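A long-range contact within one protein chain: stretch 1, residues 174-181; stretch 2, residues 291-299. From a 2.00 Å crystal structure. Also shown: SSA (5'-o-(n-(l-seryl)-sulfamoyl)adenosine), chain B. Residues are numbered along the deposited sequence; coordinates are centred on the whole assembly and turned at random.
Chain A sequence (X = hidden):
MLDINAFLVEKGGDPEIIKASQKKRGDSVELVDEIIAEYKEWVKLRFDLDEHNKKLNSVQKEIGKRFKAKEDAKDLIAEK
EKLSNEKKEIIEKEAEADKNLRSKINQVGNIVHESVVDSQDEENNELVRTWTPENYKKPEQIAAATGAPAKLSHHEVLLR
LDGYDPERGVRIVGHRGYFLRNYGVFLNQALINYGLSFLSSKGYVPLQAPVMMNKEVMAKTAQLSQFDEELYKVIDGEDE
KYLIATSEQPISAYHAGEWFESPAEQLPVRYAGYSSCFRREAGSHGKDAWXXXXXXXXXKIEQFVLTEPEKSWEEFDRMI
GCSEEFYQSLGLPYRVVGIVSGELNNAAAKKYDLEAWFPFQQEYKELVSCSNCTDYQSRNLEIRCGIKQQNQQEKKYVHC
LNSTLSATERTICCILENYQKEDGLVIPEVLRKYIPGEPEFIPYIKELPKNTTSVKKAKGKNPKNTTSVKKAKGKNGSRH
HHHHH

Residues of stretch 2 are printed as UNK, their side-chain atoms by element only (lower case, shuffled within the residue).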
# COMPACT_ATOMS: atom_id res chain seq x y z
N GLY A 174 -7.96 -10.89 -7.07
CA GLY A 174 -9.40 -10.81 -7.28
C GLY A 174 -9.71 -9.74 -8.31
O GLY A 174 -8.81 -9.22 -8.97
N HIS A 175 -10.99 -9.39 -8.44
CA HIS A 175 -11.43 -8.45 -9.48
C HIS A 175 -10.66 -7.14 -9.50
O HIS A 175 -10.39 -6.55 -8.45
CB HIS A 175 -12.94 -8.19 -9.36
CG HIS A 175 -13.78 -9.36 -9.76
ND1 HIS A 175 -13.40 -10.25 -10.74
CD2 HIS A 175 -14.99 -9.79 -9.30
CE1 HIS A 175 -14.34 -11.17 -10.88
NE2 HIS A 175 -15.31 -10.92 -10.02
N ARG A 176 -10.35 -6.68 -10.71
CA ARG A 176 -9.57 -5.47 -10.97
C ARG A 176 -8.08 -5.58 -10.60
O ARG A 176 -7.34 -4.62 -10.78
CB ARG A 176 -10.18 -4.23 -10.29
CG ARG A 176 -11.68 -4.06 -10.55
CD ARG A 176 -12.16 -2.75 -9.96
NE ARG A 176 -13.61 -2.56 -10.08
CZ ARG A 176 -14.22 -2.04 -11.13
NH1 ARG A 176 -15.54 -1.90 -11.14
NH2 ARG A 176 -13.51 -1.66 -12.20
N GLY A 177 -7.65 -6.73 -10.10
CA GLY A 177 -6.25 -6.90 -9.73
C GLY A 177 -5.34 -6.84 -10.93
O GLY A 177 -5.73 -7.30 -12.00
N TYR A 178 -4.12 -6.32 -10.78
CA TYR A 178 -3.20 -6.25 -11.91
C TYR A 178 -1.75 -6.18 -11.47
O TYR A 178 -1.44 -5.70 -10.38
CB TYR A 178 -3.48 -5.02 -12.79
CG TYR A 178 -3.27 -3.70 -12.07
CD1 TYR A 178 -2.10 -2.96 -12.25
CD2 TYR A 178 -4.25 -3.19 -11.22
CE1 TYR A 178 -1.92 -1.75 -11.59
CE2 TYR A 178 -4.07 -1.98 -10.56
CZ TYR A 178 -2.91 -1.27 -10.75
OH TYR A 178 -2.74 -0.06 -10.10
N PHE A 179 -0.87 -6.67 -12.35
CA PHE A 179 0.56 -6.37 -12.28
C PHE A 179 0.83 -5.38 -13.39
O PHE A 179 0.21 -5.48 -14.45
CB PHE A 179 1.38 -7.61 -12.60
CG PHE A 179 1.35 -8.68 -11.54
CD1 PHE A 179 2.49 -8.93 -10.77
CD2 PHE A 179 0.22 -9.46 -11.35
CE1 PHE A 179 2.48 -9.93 -9.80
CE2 PHE A 179 0.20 -10.46 -10.38
CZ PHE A 179 1.34 -10.70 -9.60
N LEU A 180 1.76 -4.45 -13.19
CA LEU A 180 2.30 -3.69 -14.32
C LEU A 180 3.57 -4.39 -14.79
O LEU A 180 4.28 -4.97 -13.96
CB LEU A 180 2.60 -2.24 -13.92
CG LEU A 180 1.38 -1.43 -13.50
CD1 LEU A 180 1.83 -0.05 -13.03
CD2 LEU A 180 0.37 -1.30 -14.66
N ARG A 181 3.86 -4.34 -16.09
CA ARG A 181 5.03 -5.06 -16.64
C ARG A 181 5.82 -4.17 -17.58
O ARG A 181 5.23 -3.38 -18.32
CB ARG A 181 4.57 -6.26 -17.48
CG ARG A 181 4.04 -7.45 -16.75
CD ARG A 181 3.52 -8.49 -17.75
NE ARG A 181 4.50 -8.76 -18.81
CZ ARG A 181 5.41 -9.74 -18.78
NH1 ARG A 181 5.48 -10.58 -17.74
NH2 ARG A 181 6.24 -9.89 -19.80
N UNK A 291 -8.86 -3.18 -17.83
CA UNK A 291 -7.87 -2.12 -17.85
C UNK A 291 -7.55 -1.60 -16.47
O UNK A 291 -8.04 -2.13 -15.46
N UNK A 292 -6.74 -0.54 -16.41
CA UNK A 292 -6.32 0.03 -15.13
C UNK A 292 -6.94 1.43 -14.97
O UNK A 292 -6.36 2.31 -14.32
c UNK A 292 -4.78 0.12 -15.02
c UNK A 292 -2.69 1.09 -16.11
c UNK A 292 -4.19 -1.28 -14.92
c UNK A 292 -4.19 0.86 -16.22
N UNK A 293 -8.11 1.61 -15.57
CA UNK A 293 -8.81 2.88 -15.52
C UNK A 293 -9.49 3.05 -14.18
O UNK A 293 -9.43 4.11 -13.57
c UNK A 293 -12.51 5.56 -15.80
c UNK A 293 -12.09 6.66 -16.53
c UNK A 293 -11.79 4.38 -15.84
c UNK A 293 -9.84 3.00 -16.65
c UNK A 293 -10.64 4.28 -16.62
c UNK A 293 -10.22 5.39 -17.33
c UNK A 293 -10.95 6.58 -17.30
N UNK A 294 -10.15 1.99 -13.73
CA UNK A 294 -10.81 2.01 -12.44
C UNK A 294 -10.41 0.76 -11.68
O UNK A 294 -10.88 -0.34 -12.00
n UNK A 294 -15.56 5.51 -12.08
c UNK A 294 -14.57 2.07 -11.32
c UNK A 294 -13.04 2.05 -11.22
c UNK A 294 -12.34 2.03 -12.58
c UNK A 294 -15.11 4.47 -11.40
n UNK A 294 -14.74 4.62 -10.13
n UNK A 294 -15.04 3.27 -11.98
N UNK A 295 -9.53 0.93 -10.69
CA UNK A 295 -8.95 -0.21 -9.98
C UNK A 295 -9.04 -0.00 -8.48
O UNK A 295 -9.51 1.03 -8.03
c UNK A 295 -7.38 -0.97 -11.82
c UNK A 295 -7.47 -0.41 -10.39
c UNK A 295 -6.71 0.92 -10.27
N UNK A 296 -8.60 -1.00 -7.70
CA UNK A 296 -8.69 -0.92 -6.24
C UNK A 296 -7.44 -0.27 -5.61
O UNK A 296 -7.48 0.14 -4.46
c UNK A 296 -10.58 -4.00 -6.63
c UNK A 296 -12.43 -3.07 -5.91
c UNK A 296 -10.23 -2.90 -5.92
c UNK A 296 -8.89 -2.31 -5.62
n UNK A 296 -11.95 -4.08 -6.61
n UNK A 296 -11.42 -2.34 -5.48
N UNK A 297 -6.35 -0.21 -6.37
CA UNK A 297 -5.08 0.34 -5.89
C UNK A 297 -4.44 1.11 -7.03
O UNK A 297 -4.36 0.59 -8.15
c UNK A 297 -4.13 -0.79 -5.42
N UNK A 298 -4.04 2.34 -6.78
CA UNK A 298 -3.41 3.16 -7.82
C UNK A 298 -2.52 4.20 -7.18
O UNK A 298 -2.66 4.48 -5.98
c UNK A 298 -6.58 4.31 -7.46
c UNK A 298 -7.16 6.53 -6.78
c UNK A 298 -7.44 5.17 -6.82
c UNK A 298 -6.01 7.01 -7.39
c UNK A 298 -5.13 6.12 -8.03
c UNK A 298 -5.41 4.76 -8.07
c UNK A 298 -4.47 3.80 -8.76
N UNK A 299 -1.60 4.76 -7.96
CA UNK A 299 -0.76 5.86 -7.46
C UNK A 299 -1.31 7.22 -7.87
O UNK A 299 -1.95 7.35 -8.91
c UNK A 299 0.69 5.71 -7.95
o UNK A 299 1.00 2.80 -8.79
c UNK A 299 1.46 4.55 -7.24
c UNK A 299 0.90 3.19 -7.61
o UNK A 299 0.36 2.50 -6.72
N10 SSA B . -7.94 14.11 -3.17
CA SSA B . -8.89 14.32 -4.26
CB SSA B . -8.19 15.02 -5.43
OG SSA B . -7.26 14.13 -6.07
C9 SSA B . -9.46 13.01 -4.72
O9 SSA B . -9.06 11.94 -4.27
N8 SSA B . -10.43 13.08 -5.63
S1 SSA B . -10.95 11.81 -6.45
O1S SSA B . -11.69 10.88 -5.65
O2S SSA B . -11.75 12.28 -7.53
O5' SSA B . -9.74 11.08 -7.08
C5' SSA B . -8.79 11.78 -7.86
C4' SSA B . -8.53 11.01 -9.16
O4' SSA B . -8.03 9.68 -8.93
C3' SSA B . -9.76 10.80 -10.01
O3' SSA B . -10.07 12.01 -10.72
C2' SSA B . -9.30 9.66 -10.91
O2' SSA B . -8.46 10.16 -11.96
C1' SSA B . -8.43 8.81 -9.98
N9 SSA B . -9.22 7.69 -9.42
C8 SSA B . -10.23 7.77 -8.54
N7 SSA B . -10.69 6.53 -8.30
C5 SSA B . -9.96 5.68 -9.03
C6 SSA B . -9.96 4.30 -9.18
N6 SSA B . -10.86 3.57 -8.49
N1 SSA B . -9.07 3.72 -10.02
C2 SSA B . -8.18 4.46 -10.69
N3 SSA B . -8.15 5.80 -10.56
C4 SSA B . -9.03 6.42 -9.75
O HOH W 1 -6.93 -3.19 -8.44
O HOH W 2 -7.09 -4.15 -13.56
O HOH W 3 -0.83 0.27 -7.49

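Position 291 carries no side-chain atoms, and its phi of 99° with psi of -174° would jam a CB against the preceding carbonyl: Gly 291. Its O and Arg 176 O both lie within hydrogen-bonding reach of one water, at 2.9 and 2.8 Å.

Position 292 has four carbons, forked at the first, with one arm two carbons long. The short arm sits over the face of the Tyr 178 ring and the long one reaches Leu 180. That fork is Ile 292. Its CG2 lies 3.9 Å from the ring centroid of Tyr 178, 15° off the normal, a CH-pi contact, while its CD1 is 4.1 Å from Leu 180 CD2.

Position 293 has one carbon and then a six-carbon ring, directed away from stretch 1 and touching nothing there: Phe 293.

At position 294, three carbons lead to a nitrogen and a carbon bearing two more nitrogens, and the carbon part of the chain lies over one face of the Arg 176 guanidinium. This is the signature of Arg 294. Its CG is 3.9 Å from Arg 176 NH2, yet the polar tie is to the backbone: Arg 176 NH2 donates to Arg 294 O at 2.9 Å.

Position 295 has three carbons, one carrying the other two, and one of the two end carbons packs against the Tyr 178 ring: Val 295. Val 295 CG1 packs 3.7 Å from Tyr 178 CE2. The backbone reads the adenine of the ligand, with Val 295 N donating to SSA N1 and SSA N6 donating to Val 295 O, both at 2.9 Å.

Position 296 shows one carbon and a five-membered ring of three carbons and two nitrogens, lying against the aliphatic part of Arg 176: His 296. Arg 176 CD stands 4.0 Å from the His 296 ring centroid, over its face, and a water bridges Arg 176 O to His 296 N.

Position 297 has a single carbon, Ala 297. Its main chain does the work, for Tyr 178 OH donates to Ala 297 O at 2.6 Å.

Position 298, one carbon plus a six-carbon ring, is Phe 298; the end of the side chain leads away from stretch 1, and one ring face covers the ligand's adenine.

Position 299 has three carbons, the third carrying two oxygens: Glu 299. One water donates to both Glu 299 OE2, at 2.6 Å, and Tyr 178 OH, at 3.3 Å.

The rule is that two long side chains of stretch 1, Arg 176 and Tyr 178, anchor to carbonyls while their flanks pack against side chains. A type II turn from Gly 174 to Gly 177 holds Arg 176, and stretch 2 keeps Val 295 N and O for the ligand.

Stretch 2, residues 291-299: GIFRVHAFE
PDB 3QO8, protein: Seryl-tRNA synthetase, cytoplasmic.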